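Local coordinates for protein D-alanyl transferase DltD (Enterococcus faecium TX0133A04, PDB 6PFX) that probably transfers D-alanine to lipoteichoic acid during cell wall biogenesis in Gram-positive bacteria, at residues A[287-292]-A[325-330]; A[143-148]-A[165-170]; A[60-65]-A[211-216]; A[239-244]-A[295-300]; A[17-22]-A[69-74]. All blocks are in the same frame, centred on the assembly; numbering follows the deposited sequence.

Contact 1. Residues A[287-292]-A[325-330]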
# COMPACT_ATOMS: atom_id res chain seq x y z
N ASN A 287 -8.26 2.11 13.48
CA ASN A 287 -7.11 2.83 12.99
C ASN A 287 -7.56 4.19 12.45
O ASN A 287 -8.58 4.29 11.78
CB ASN A 287 -6.46 2.08 11.83
CG ASN A 287 -5.79 0.81 12.25
OD1 ASN A 287 -6.08 -0.26 11.72
ND2 ASN A 287 -4.91 0.90 13.23
N GLU A 288 -6.77 5.22 12.73
CA GLU A 288 -6.89 6.48 12.01
C GLU A 288 -5.91 6.40 10.85
O GLU A 288 -4.76 5.98 11.03
CB GLU A 288 -6.56 7.66 12.91
CG GLU A 288 -7.61 7.90 14.01
CD GLU A 288 -8.91 8.52 13.50
OE1 GLU A 288 -8.98 8.98 12.33
OE2 GLU A 288 -9.90 8.56 14.27
N VAL A 289 -6.36 6.77 9.66
CA VAL A 289 -5.58 6.53 8.45
C VAL A 289 -5.48 7.81 7.63
O VAL A 289 -6.46 8.55 7.51
CB VAL A 289 -6.20 5.42 7.57
CG1 VAL A 289 -5.23 4.96 6.48
CG2 VAL A 289 -6.68 4.24 8.38
N LEU A 290 -4.29 8.05 7.08
CA LEU A 290 -4.09 9.02 6.00
C LEU A 290 -3.86 8.24 4.71
O LEU A 290 -2.89 7.48 4.60
CB LEU A 290 -2.89 9.94 6.28
CG LEU A 290 -2.44 10.84 5.12
CD1 LEU A 290 -3.50 11.87 4.72
CD2 LEU A 290 -1.11 11.55 5.45
N PHE A 291 -4.77 8.40 3.75
CA PHE A 291 -4.63 7.82 2.42
C PHE A 291 -4.01 8.86 1.49
O PHE A 291 -4.35 10.04 1.57
CB PHE A 291 -5.98 7.36 1.86
CG PHE A 291 -6.61 6.24 2.64
CD1 PHE A 291 -6.27 4.92 2.37
CD2 PHE A 291 -7.53 6.49 3.65
CE1 PHE A 291 -6.83 3.87 3.08
CE2 PHE A 291 -8.10 5.44 4.38
CZ PHE A 291 -7.75 4.13 4.09
N ILE A 292 -3.09 8.41 0.64
CA ILE A 292 -2.41 9.25 -0.35
C ILE A 292 -2.67 8.66 -1.73
O ILE A 292 -2.44 7.46 -1.94
CB ILE A 292 -0.90 9.35 -0.05
CG1 ILE A 292 -0.70 9.90 1.37
CG2 ILE A 292 -0.17 10.19 -1.12
CD1 ILE A 292 0.71 9.82 1.92
N GLN A 325 -17.78 5.71 4.01
CA GLN A 325 -17.63 4.83 5.16
C GLN A 325 -16.91 5.50 6.32
O GLN A 325 -16.69 4.85 7.35
CB GLN A 325 -16.88 3.57 4.72
CG GLN A 325 -17.60 2.82 3.58
CD GLN A 325 -16.93 1.50 3.27
OE1 GLN A 325 -17.29 0.45 3.82
NE2 GLN A 325 -15.94 1.55 2.39
N GLY A 326 -16.57 6.78 6.20
CA GLY A 326 -16.01 7.52 7.30
C GLY A 326 -14.52 7.77 7.23
O GLY A 326 -13.97 8.39 8.16
N PHE A 327 -13.85 7.31 6.17
CA PHE A 327 -12.43 7.58 5.96
C PHE A 327 -12.34 8.91 5.22
O PHE A 327 -12.52 8.96 4.00
CB PHE A 327 -11.81 6.46 5.16
CG PHE A 327 -11.84 5.10 5.84
CD1 PHE A 327 -10.82 4.73 6.70
CD2 PHE A 327 -12.84 4.20 5.58
CE1 PHE A 327 -10.81 3.50 7.30
CE2 PHE A 327 -12.83 2.96 6.16
CZ PHE A 327 -11.81 2.61 7.04
N ASN A 328 -12.07 9.99 5.95
CA ASN A 328 -12.14 11.32 5.37
C ASN A 328 -10.79 12.03 5.35
O ASN A 328 -10.74 13.22 5.00
CB ASN A 328 -13.15 12.20 6.13
CG ASN A 328 -14.55 11.67 6.06
OD1 ASN A 328 -15.21 11.47 7.08
ND2 ASN A 328 -15.03 11.44 4.86
N ARG A 329 -9.72 11.33 5.69
CA ARG A 329 -8.37 11.92 5.75
C ARG A 329 -7.61 11.39 4.54
O ARG A 329 -7.07 10.27 4.56
CB ARG A 329 -7.68 11.55 7.05
CG ARG A 329 -6.36 12.26 7.27
CD ARG A 329 -5.67 11.78 8.54
NE ARG A 329 -6.38 12.09 9.78
CZ ARG A 329 -7.15 11.22 10.43
NH1 ARG A 329 -7.35 10.01 9.94
NH2 ARG A 329 -7.73 11.58 11.56
N ILE A 330 -7.57 12.19 3.48
CA ILE A 330 -7.13 11.76 2.17
C ILE A 330 -6.31 12.89 1.57
O ILE A 330 -6.79 14.03 1.49
CB ILE A 330 -8.31 11.44 1.23
CG1 ILE A 330 -9.23 10.37 1.83
CG2 ILE A 330 -7.80 10.98 -0.14
CD1 ILE A 330 -10.51 10.18 1.07
O HOH W 1 -9.08 8.49 6.29
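Glu288 OE1 is gripped by three donors: NH1 and NH2 of Arg329 and, from beyond the two segments, the hydroxyl of Ser373. The site lies where strand 330-332 joins the edge of the parallel sheet of an SGNH-type α/β fold, beside strand 288-293. Arg329 approaches end-on, and the carboxylate and guanidinium planes stand 84° apart. NH1 lies 3.1 Å from OE1 and takes its anti lone pair, whereas NH2, at 3.0 Å from OE1, comes from above the carboxylate plane. The bend at chi3 lets NH1 also donate to Val289 O at 3.0 Å; NH1 stands above the carbonyl plane, not on a lone pair, while Val289 O lies in the guanidinium plane. NE is held by a glycerol, probably from the crystallisation liquor.

Within the two segments the parallel pairing rests on Phe291 N, which donates to Arg329 O at 3.1 Å, almost straight at 170°; Phe291 is also backbone-bonded to Ala331. One step earlier a water bridges the two segments, giving a hydrogen to Val289 O (2.9 Å) and receiving one from Arg329 N (3.0 Å). The edge of Phe291 turns to the face of Phe327 in an offset edge-to-face pair, with CE2 of Phe291 3.6 Å from CD1 of Phe327. Leu290 crosses the arginine stem at about a right angle, its CD1 3.9 Å from Arg329 CG.

Contact 2. Residues A[143-148]-A[165-170]; sequences LARRLL and TIKKGK
The guanidinium of Arg145 lays neither a face nor an edge on the opposing segment; what reaches it from that side is a water, held weakly at NH1, that gives a hydrogen to Lys167 O at 2.9 Å. The contact is a helix-helix packing, 138-147 against the C-terminal end of 157-167, in which aliphatic stems do most of the touching. Ala144 sits at the closest point of the backbones: its CB points to the other helix and meets Ile166 CG2 at 3.8 Å, while the small methyl lets the chain of Lys167 come near.

Lys167 leaves with CG anti to the backbone N (chi1 175°) and remains extended beyond it, so its methylenes lie across Arg145 at about a right angle. CG of Arg145 is 3.6 Å from CG of Lys167, and on the same lysine CD touches Leu148 CD1 at 3.9 Å. The like charges do not touch, Arg145 NE lying 6.0 Å from Lys167 NZ.

Helix 157-167 stops at a Schellman motif, with Gly169 in the positive-phi position: Gly169 N donates to Ile166 O and Lys170 N to Thr165 O. Near this end Lys167 O also accepts from Arg141. The lysine tip is tied back to the first helix by a second water, which accepts from Lys167 NZ at 3.0 Å and donates to Arg145 O at 2.8 Å.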
# COMPACT_ATOMS: atom_id res chain seq x y z
N LEU A 143 -12.91 -12.86 0.95
CA LEU A 143 -11.53 -13.31 0.88
C LEU A 143 -11.45 -14.78 0.49
O LEU A 143 -10.59 -15.17 -0.31
CB LEU A 143 -10.82 -13.06 2.20
CG LEU A 143 -9.38 -13.56 2.29
CD1 LEU A 143 -8.53 -12.88 1.25
CD2 LEU A 143 -8.88 -13.30 3.70
N ALA A 144 -12.32 -15.63 1.06
CA ALA A 144 -12.29 -17.04 0.70
C ALA A 144 -12.59 -17.22 -0.78
O ALA A 144 -11.91 -17.99 -1.47
CB ALA A 144 -13.28 -17.83 1.54
N ARG A 145 -13.57 -16.48 -1.29
CA ARG A 145 -13.90 -16.53 -2.70
C ARG A 145 -12.71 -16.13 -3.56
O ARG A 145 -12.42 -16.76 -4.58
CB ARG A 145 -15.07 -15.58 -2.99
CG ARG A 145 -16.42 -16.14 -2.62
CD ARG A 145 -17.56 -15.50 -3.42
NE ARG A 145 -17.63 -14.05 -3.30
CZ ARG A 145 -18.14 -13.40 -2.25
NH1 ARG A 145 -18.59 -14.08 -1.20
NH2 ARG A 145 -18.18 -12.08 -2.24
N ARG A 146 -11.99 -15.10 -3.14
CA ARG A 146 -10.85 -14.65 -3.93
C ARG A 146 -9.73 -15.67 -3.88
O ARG A 146 -9.15 -16.02 -4.92
CB ARG A 146 -10.35 -13.32 -3.38
CG ARG A 146 -11.21 -12.15 -3.73
CD ARG A 146 -11.07 -11.81 -5.21
NE ARG A 146 -9.90 -10.97 -5.50
CZ ARG A 146 -9.16 -11.07 -6.60
NH1 ARG A 146 -9.42 -12.00 -7.51
NH2 ARG A 146 -8.14 -10.26 -6.78
N LEU A 147 -9.39 -16.14 -2.68
CA LEU A 147 -8.28 -17.07 -2.55
C LEU A 147 -8.50 -18.32 -3.37
O LEU A 147 -7.54 -18.87 -3.92
CB LEU A 147 -8.08 -17.44 -1.08
CG LEU A 147 -7.59 -16.30 -0.20
CD1 LEU A 147 -7.52 -16.68 1.25
CD2 LEU A 147 -6.19 -15.82 -0.64
N LEU A 148 -9.75 -18.76 -3.48
CA LEU A 148 -10.07 -19.98 -4.22
C LEU A 148 -9.88 -19.83 -5.73
O LEU A 148 -10.05 -20.83 -6.44
CB LEU A 148 -11.51 -20.40 -3.95
CG LEU A 148 -11.74 -21.07 -2.60
CD1 LEU A 148 -13.21 -21.11 -2.27
CD2 LEU A 148 -11.14 -22.47 -2.61
N THR A 165 -15.95 -24.02 2.80
CA THR A 165 -16.89 -23.88 3.92
C THR A 165 -17.17 -22.42 4.23
O THR A 165 -18.32 -22.01 4.40
CB THR A 165 -16.30 -24.60 5.13
OG1 THR A 165 -16.16 -26.00 4.83
CG2 THR A 165 -17.17 -24.44 6.35
N ILE A 166 -16.11 -21.60 4.31
CA ILE A 166 -16.25 -20.18 4.60
C ILE A 166 -16.99 -19.46 3.48
O ILE A 166 -17.83 -18.59 3.73
CB ILE A 166 -14.87 -19.56 4.87
CG1 ILE A 166 -14.27 -20.19 6.13
CG2 ILE A 166 -15.00 -18.05 4.94
CD1 ILE A 166 -12.80 -19.88 6.35
N LYS A 167 -16.68 -19.81 2.23
CA LYS A 167 -17.37 -19.19 1.11
C LYS A 167 -18.88 -19.37 1.21
O LYS A 167 -19.64 -18.46 0.87
CB LYS A 167 -16.84 -19.78 -0.20
CG LYS A 167 -17.57 -19.31 -1.44
CD LYS A 167 -16.85 -19.78 -2.68
CE LYS A 167 -17.65 -19.46 -3.93
NZ LYS A 167 -16.85 -19.70 -5.17
N LYS A 168 -19.32 -20.54 1.68
CA LYS A 168 -20.73 -20.82 1.87
C LYS A 168 -21.31 -20.15 3.12
O LYS A 168 -22.50 -20.34 3.40
CB LYS A 168 -20.96 -22.33 2.01
CG LYS A 168 -20.79 -23.13 0.74
CD LYS A 168 -21.18 -24.60 0.96
CE LYS A 168 -22.68 -24.76 1.25
NZ LYS A 168 -23.10 -26.20 1.35
N GLY A 169 -20.50 -19.42 3.88
CA GLY A 169 -20.97 -18.68 5.03
C GLY A 169 -20.90 -19.42 6.34
O GLY A 169 -21.45 -18.93 7.33
N LYS A 170 -20.21 -20.55 6.38
CA LYS A 170 -20.20 -21.40 7.56
C LYS A 170 -18.84 -21.37 8.23
O LYS A 170 -17.80 -21.31 7.56
CB LYS A 170 -20.61 -22.82 7.20
CG LYS A 170 -22.06 -22.91 6.74
CD LYS A 170 -22.49 -24.34 6.47
CE LYS A 170 -23.97 -24.41 6.10
NZ LYS A 170 -24.44 -25.79 5.81
O HOH W 2 -14.18 -18.52 -5.79
O HOH W 3 -19.85 -16.19 -0.87

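Contact 3. Residues A[60-65]-A[211-216]; sequences AEKYQR and KRLPKQ
Lys62 runs from the last turn of helix 56-62 past Leu213, the two side chains sliding by each other in opposite directions. Its CB rests 3.8 Å from Leu213 CD1. CG, anti to the backbone N, touches the same methyl and lies over the centre of the neighbouring Tyr63 ring, 3.6 Å above its plane. A bend at chi2 then carries CE to the carbonyls of the 211-216 loop, 3.6 Å from Pro214 O. At the tip NZ gives a hydrogen to a water at 2.7 Å, and that water donates to Leu213 O at 2.8 Å.

Tyr63, the first residue to leave the helix, brings its OH to Pro214 O, a 2.7 Å bond in the carbonyl plane and on a lone pair. A Schellman motif with Gln64 at its positive-phi position closes the helix.

In this surface contact the Tyr63 phenol and, through water, the Lys62 ammonium give hydrogens to loop carbonyls; where carbonyls of both segments meet, at Lys62 O and Lys215 O, a water supplies both hydrogens.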
# COMPACT_ATOMS: atom_id res chain seq x y z
N ALA A 60 11.70 11.84 8.90
CA ALA A 60 11.45 11.53 10.30
C ALA A 60 12.76 11.45 11.08
O ALA A 60 12.83 11.92 12.23
CB ALA A 60 10.69 10.21 10.42
N GLU A 61 13.79 10.86 10.49
CA GLU A 61 15.08 10.72 11.17
C GLU A 61 15.79 12.06 11.29
O GLU A 61 16.25 12.42 12.38
CB GLU A 61 15.94 9.71 10.41
CG GLU A 61 17.38 9.64 10.88
CD GLU A 61 18.16 8.51 10.21
OE1 GLU A 61 17.71 7.34 10.31
OE2 GLU A 61 19.20 8.79 9.59
N LYS A 62 15.87 12.82 10.20
CA LYS A 62 16.61 14.08 10.22
C LYS A 62 16.03 15.05 11.24
O LYS A 62 16.77 15.75 11.95
CB LYS A 62 16.55 14.72 8.83
CG LYS A 62 17.24 16.08 8.72
CD LYS A 62 18.69 16.02 9.17
CE LYS A 62 19.40 17.34 8.88
NZ LYS A 62 20.85 17.28 9.27
N TYR A 63 14.72 15.16 11.29
CA TYR A 63 14.04 16.13 12.15
C TYR A 63 13.61 15.51 13.46
O TYR A 63 12.82 16.11 14.20
CB TYR A 63 12.93 16.80 11.34
CG TYR A 63 13.55 17.49 10.14
CD1 TYR A 63 14.45 18.53 10.32
CD2 TYR A 63 13.28 17.07 8.84
CE1 TYR A 63 15.06 19.14 9.24
CE2 TYR A 63 13.88 17.70 7.76
CZ TYR A 63 14.77 18.73 7.97
OH TYR A 63 15.38 19.35 6.91
N GLN A 64 14.14 14.33 13.79
CA GLN A 64 14.04 13.74 15.12
C GLN A 64 12.60 13.62 15.58
O GLN A 64 12.25 13.92 16.72
CB GLN A 64 14.89 14.53 16.11
CG GLN A 64 16.35 14.49 15.78
CD GLN A 64 17.20 15.10 16.86
OE1 GLN A 64 18.01 14.42 17.48
NE2 GLN A 64 17.01 16.39 17.10
N ARG A 65 11.76 13.13 14.68
CA ARG A 65 10.35 13.01 14.98
C ARG A 65 10.10 11.82 15.90
O ARG A 65 10.94 10.93 16.05
CB ARG A 65 9.54 12.90 13.69
CG ARG A 65 9.78 14.06 12.75
CD ARG A 65 8.81 14.00 11.57
NE ARG A 65 9.04 15.14 10.70
CZ ARG A 65 8.52 15.29 9.49
NH1 ARG A 65 7.72 14.36 9.01
NH2 ARG A 65 8.82 16.36 8.78
N LYS A 211 21.81 13.77 5.45
CA LYS A 211 22.84 14.81 5.52
C LYS A 211 22.65 15.90 4.47
O LYS A 211 23.27 16.96 4.58
CB LYS A 211 24.21 14.17 5.31
CG LYS A 211 24.63 13.20 6.40
CD LYS A 211 25.99 12.59 6.09
CE LYS A 211 26.43 11.62 7.17
NZ LYS A 211 27.74 10.98 6.83
N ARG A 212 21.81 15.67 3.46
CA ARG A 212 21.60 16.65 2.41
C ARG A 212 20.56 17.69 2.80
O ARG A 212 20.42 18.69 2.09
CB ARG A 212 21.19 15.94 1.13
CG ARG A 212 22.16 14.83 0.76
CD ARG A 212 21.66 14.01 -0.39
NE ARG A 212 21.65 14.78 -1.62
CZ ARG A 212 21.19 14.33 -2.78
NH1 ARG A 212 20.67 13.11 -2.86
NH2 ARG A 212 21.23 15.10 -3.86
N LEU A 213 19.89 17.52 3.93
CA LEU A 213 18.77 18.37 4.31
C LEU A 213 19.22 19.50 5.23
O LEU A 213 20.23 19.39 5.93
CB LEU A 213 17.74 17.53 5.06
CG LEU A 213 17.05 16.45 4.22
CD1 LEU A 213 16.27 15.50 5.11
CD2 LEU A 213 16.14 17.12 3.19
N PRO A 214 18.45 20.59 5.29
CA PRO A 214 18.77 21.66 6.24
C PRO A 214 18.55 21.23 7.68
O PRO A 214 17.68 20.40 7.97
CB PRO A 214 17.79 22.78 5.87
CG PRO A 214 17.21 22.40 4.55
CD PRO A 214 17.26 20.91 4.48
N LYS A 215 19.34 21.82 8.58
CA LYS A 215 19.24 21.48 10.00
C LYS A 215 17.82 21.71 10.52
O LYS A 215 17.32 20.94 11.34
CB LYS A 215 20.20 22.35 10.82
CG LYS A 215 21.67 22.02 10.69
CD LYS A 215 22.49 22.92 11.62
CE LYS A 215 23.99 22.64 11.53
NZ LYS A 215 24.78 23.52 12.44
N GLN A 216 17.19 22.79 10.08
CA GLN A 216 15.85 23.14 10.50
C GLN A 216 14.88 22.89 9.36
O GLN A 216 15.17 23.21 8.20
CB GLN A 216 15.77 24.62 10.90
CG GLN A 216 16.72 25.00 12.01
CD GLN A 216 16.37 24.33 13.33
OE1 GLN A 216 15.20 24.10 13.63
NE2 GLN A 216 17.39 24.03 14.12
O HOH W 4 18.09 18.53 11.85
O HOH W 5 22.22 19.20 7.93

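Contact 4. Residues A[239-244]-A[295-300]; sequences FGLKND and PVNEKW
Asn297 and Trp300 both carry CG anti to the backbone N (chi1 180° in Asn297), which brings the amide of one and the indole of the other to the 239-244 loop; Phe239 has its CG beside the backbone N. Asn297 is the N-cap of helix 298-304. Its OD1 accepts weakly from Lys299 N (2.8 Å) and Trp300 N (3.3 Å), leaving ND2 to donate across to Phe239 O at 2.8 Å, nearly along the C=O axis, although that oxygen lies 26° out of the Asn297 amide plane.

Trp300 turns its six-membered ring edge-on to the face of Phe239, a T-shaped pair with planes at 83° and centroids 5.2 Å apart. CE3 of Trp300 stands 3.9 Å from Phe239 CG, and Leu241 CD1 touches CE3 at 4.2 Å. Leu241 also touches residues of a probable Ser-His-Asp triad.

The bonds at both ends of the Asn297 amide support its orientation: a single side chain caps the helix start and binds the loop carbonyl.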
# COMPACT_ATOMS: atom_id res chain seq x y z
N PHE A 239 10.64 13.65 -20.54
CA PHE A 239 9.43 13.31 -19.79
C PHE A 239 9.55 13.56 -18.30
O PHE A 239 8.59 13.28 -17.57
CB PHE A 239 9.06 11.84 -20.01
CG PHE A 239 8.90 11.46 -21.44
CD1 PHE A 239 7.89 12.02 -22.19
CD2 PHE A 239 9.74 10.54 -22.03
CE1 PHE A 239 7.74 11.67 -23.53
CE2 PHE A 239 9.59 10.18 -23.35
CZ PHE A 239 8.59 10.75 -24.10
N GLY A 240 10.68 14.05 -17.82
CA GLY A 240 10.83 14.24 -16.39
C GLY A 240 11.08 12.96 -15.63
O GLY A 240 10.84 12.93 -14.41
N LEU A 241 11.56 11.91 -16.29
CA LEU A 241 11.81 10.63 -15.65
C LEU A 241 13.25 10.58 -15.15
O LEU A 241 14.16 11.12 -15.78
CB LEU A 241 11.59 9.47 -16.63
CG LEU A 241 10.23 9.41 -17.31
CD1 LEU A 241 10.19 8.36 -18.42
CD2 LEU A 241 9.14 9.12 -16.30
N LYS A 242 13.45 9.93 -14.01
CA LYS A 242 14.81 9.76 -13.51
C LYS A 242 15.66 9.06 -14.56
O LYS A 242 15.22 8.07 -15.16
CB LYS A 242 14.77 8.93 -12.22
CG LYS A 242 16.10 8.83 -11.54
CD LYS A 242 15.96 8.44 -10.07
CE LYS A 242 17.31 8.38 -9.40
NZ LYS A 242 18.16 7.31 -9.96
N ASN A 243 16.87 9.58 -14.78
CA ASN A 243 17.74 9.09 -15.86
C ASN A 243 17.86 7.57 -15.90
O ASN A 243 17.67 6.96 -16.96
CB ASN A 243 19.11 9.76 -15.78
CG ASN A 243 19.06 11.22 -16.16
OD1 ASN A 243 18.01 11.75 -16.50
ND2 ASN A 243 20.21 11.89 -16.09
N ASP A 244 18.18 6.92 -14.77
CA ASP A 244 18.42 5.48 -14.85
C ASP A 244 17.15 4.71 -15.17
O ASP A 244 17.20 3.69 -15.86
CB ASP A 244 19.13 4.96 -13.59
CG ASP A 244 18.29 5.09 -12.34
OD1 ASP A 244 17.36 5.91 -12.32
OD2 ASP A 244 18.57 4.36 -11.35
N PRO A 295 -0.48 11.14 -8.46
CA PRO A 295 -0.82 11.35 -9.86
C PRO A 295 0.02 10.45 -10.76
O PRO A 295 0.85 9.67 -10.31
CB PRO A 295 -0.40 12.80 -10.08
CG PRO A 295 0.83 12.91 -9.21
CD PRO A 295 0.51 12.12 -7.97
N VAL A 296 -0.20 10.59 -12.06
CA VAL A 296 0.72 10.10 -13.08
C VAL A 296 1.30 11.31 -13.77
O VAL A 296 0.56 12.24 -14.11
CB VAL A 296 0.03 9.18 -14.09
CG1 VAL A 296 1.01 8.83 -15.20
CG2 VAL A 296 -0.48 7.94 -13.40
N ASN A 297 2.63 11.34 -13.89
CA ASN A 297 3.40 12.37 -14.58
C ASN A 297 2.71 12.75 -15.88
O ASN A 297 2.53 11.91 -16.77
CB ASN A 297 4.79 11.76 -14.85
CG ASN A 297 5.73 12.71 -15.57
OD1 ASN A 297 5.29 13.58 -16.31
ND2 ASN A 297 7.03 12.49 -15.40
N GLU A 298 2.31 14.02 -15.99
CA GLU A 298 1.54 14.45 -17.15
C GLU A 298 2.37 14.45 -18.43
O GLU A 298 1.83 14.20 -19.52
CB GLU A 298 0.91 15.83 -16.93
CG GLU A 298 -0.22 16.13 -17.90
CD GLU A 298 -0.88 17.47 -17.65
OE1 GLU A 298 -1.77 17.84 -18.43
OE2 GLU A 298 -0.49 18.15 -16.68
N LYS A 299 3.67 14.71 -18.35
CA LYS A 299 4.49 14.62 -19.55
C LYS A 299 4.48 13.20 -20.10
O LYS A 299 4.46 12.99 -21.32
CB LYS A 299 5.92 15.07 -19.26
CG LYS A 299 6.05 16.57 -19.08
CD LYS A 299 7.47 16.96 -18.72
CE LYS A 299 7.55 18.45 -18.44
NZ LYS A 299 8.87 18.88 -17.91
N TRP A 300 4.45 12.22 -19.21
CA TRP A 300 4.39 10.82 -19.61
C TRP A 300 3.01 10.43 -20.11
O TRP A 300 2.89 9.78 -21.15
CB TRP A 300 4.79 9.93 -18.44
CG TRP A 300 4.84 8.50 -18.80
CD1 TRP A 300 4.08 7.48 -18.28
CD2 TRP A 300 5.68 7.91 -19.79
NE1 TRP A 300 4.42 6.29 -18.89
CE2 TRP A 300 5.39 6.53 -19.82
CE3 TRP A 300 6.66 8.41 -20.66
CZ2 TRP A 300 6.05 5.65 -20.67
CZ3 TRP A 300 7.30 7.54 -21.50
CH2 TRP A 300 6.99 6.18 -21.50

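Contact 5. Residues A[17-22]-A[69-74]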
# COMPACT_ATOMS: atom_id res chain seq x y z
N SER A 17 12.84 -0.71 7.35
CA SER A 17 13.08 -0.11 6.05
C SER A 17 13.50 -1.13 5.00
O SER A 17 13.78 -0.74 3.86
CB SER A 17 14.13 0.99 6.15
OG SER A 17 15.38 0.47 6.58
N SER A 18 13.52 -2.42 5.34
CA SER A 18 14.06 -3.42 4.42
C SER A 18 13.09 -3.78 3.30
O SER A 18 13.53 -4.13 2.20
CB SER A 18 14.37 -4.71 5.18
OG SER A 18 13.17 -5.30 5.67
N MET A 19 11.78 -3.72 3.56
CA MET A 19 10.78 -4.25 2.63
C MET A 19 11.07 -5.71 2.28
O MET A 19 10.69 -6.21 1.23
CB MET A 19 10.63 -3.35 1.40
CG MET A 19 10.10 -1.95 1.75
SD MET A 19 10.27 -0.67 0.49
CE MET A 19 9.51 -1.46 -0.93
N SER A 20 11.74 -6.42 3.19
CA SER A 20 12.10 -7.81 2.96
C SER A 20 10.84 -8.67 2.85
O SER A 20 9.96 -8.61 3.71
CB SER A 20 12.96 -8.32 4.11
OG SER A 20 12.73 -9.69 4.36
N VAL A 21 10.77 -9.48 1.79
CA VAL A 21 9.61 -10.34 1.60
C VAL A 21 9.38 -11.25 2.80
O VAL A 21 8.23 -11.53 3.16
CB VAL A 21 9.75 -11.12 0.27
CG1 VAL A 21 8.60 -12.07 0.11
CG2 VAL A 21 9.81 -10.15 -0.89
N ASN A 22 10.45 -11.70 3.46
CA ASN A 22 10.30 -12.55 4.63
C ASN A 22 9.70 -11.80 5.82
O ASN A 22 9.01 -12.41 6.65
CB ASN A 22 11.65 -13.14 5.05
CG ASN A 22 12.13 -14.22 4.10
OD1 ASN A 22 11.33 -14.98 3.54
ND2 ASN A 22 13.44 -14.30 3.92
N PRO A 69 8.71 5.27 10.28
CA PRO A 69 7.88 4.44 9.40
C PRO A 69 8.36 2.99 9.42
O PRO A 69 9.56 2.72 9.49
CB PRO A 69 8.06 5.08 8.01
CG PRO A 69 8.58 6.46 8.29
CD PRO A 69 9.38 6.37 9.56
N PHE A 70 7.42 2.07 9.38
CA PHE A 70 7.71 0.66 9.13
C PHE A 70 7.12 0.37 7.75
O PHE A 70 5.90 0.42 7.57
CB PHE A 70 7.12 -0.25 10.21
CG PHE A 70 7.75 -1.60 10.22
CD1 PHE A 70 7.50 -2.49 9.20
CD2 PHE A 70 8.62 -1.97 11.23
CE1 PHE A 70 8.09 -3.75 9.19
CE2 PHE A 70 9.23 -3.21 11.22
CZ PHE A 70 8.96 -4.11 10.21
N LEU A 71 7.98 0.14 6.77
CA LEU A 71 7.52 0.07 5.38
C LEU A 71 6.98 -1.32 5.07
O LEU A 71 7.71 -2.31 5.14
CB LEU A 71 8.67 0.42 4.44
CG LEU A 71 9.44 1.70 4.76
CD1 LEU A 71 10.54 1.90 3.76
CD2 LEU A 71 8.51 2.90 4.78
N LEU A 72 5.71 -1.38 4.69
CA LEU A 72 5.04 -2.65 4.46
C LEU A 72 4.56 -2.84 3.03
O LEU A 72 3.97 -3.87 2.72
CB LEU A 72 3.88 -2.83 5.46
CG LEU A 72 4.31 -3.03 6.92
CD1 LEU A 72 3.09 -3.00 7.83
CD2 LEU A 72 5.07 -4.35 7.09
N GLY A 73 4.82 -1.91 2.16
CA GLY A 73 4.66 -2.17 0.75
C GLY A 73 5.96 -2.63 0.10
O GLY A 73 7.05 -2.40 0.62
N ALA A 74 5.82 -3.27 -1.06
CA ALA A 74 6.94 -3.75 -1.86
C ALA A 74 6.46 -3.90 -3.29
O ALA A 74 5.27 -3.75 -3.57
CB ALA A 74 7.48 -5.09 -1.31
O HOH W 6 10.20 -3.12 5.71
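The outermost strand on one side of the parallel sheet, 68-71, and the turn that follows it are covered here by the break between helices 9-18 and 21-24. Met19 sits in that break with positive phi, as the middle residue of an ST turn in which Ser18 OG accepts from Ser20 N at 3.1 Å. The Met19 side chain, bent at chi3, lies obliquely across Leu71: CG rests 3.9 Å from Leu71 CB. The methyl CE then tucks against the 73-74 backbone, 3.1 Å from Gly73 O and 3.6 Å from Ala74 CA. Gly73 O is buried there with no hydrogen-bond partner in the model.

Leu71 CD1 packs against Ser17 CA at 4.0 Å, while Ser17 OG is held by Gln203. A water joins the two segments, accepting from Met19 N and donating to Leu71 O, both at 2.7 Å.

The Met19 side chain lies near, without touching, the probable Ser-His-Asp triad. Helical segments covering an edge strand of a parallel sheet are consistent with the α/β fold of the SGNH clan.

How the contacts relate
Contacts 1 and 5 both reach the parallel sheet, at its two outermost strands, 330-332 and 68-71; their centres are 21 Å apart, on opposite sides of the chain's centre. Strand 288-293 of contact 1 leads on to helix 298-304 of contact 4, whose centre lies 28 Å from that of contact 1. Helix 56-62 of contact 3 runs on to strand 68-71 of contact 5, and the two touch where Ala60 CB packs on Pro69 CD at 4.1 Å. The probable Ser-His-Asp triad is touched from contact 4 and approached from contact 5. Contact 2 stands apart in the helical periphery, its centre 48 Å from that of contact 3.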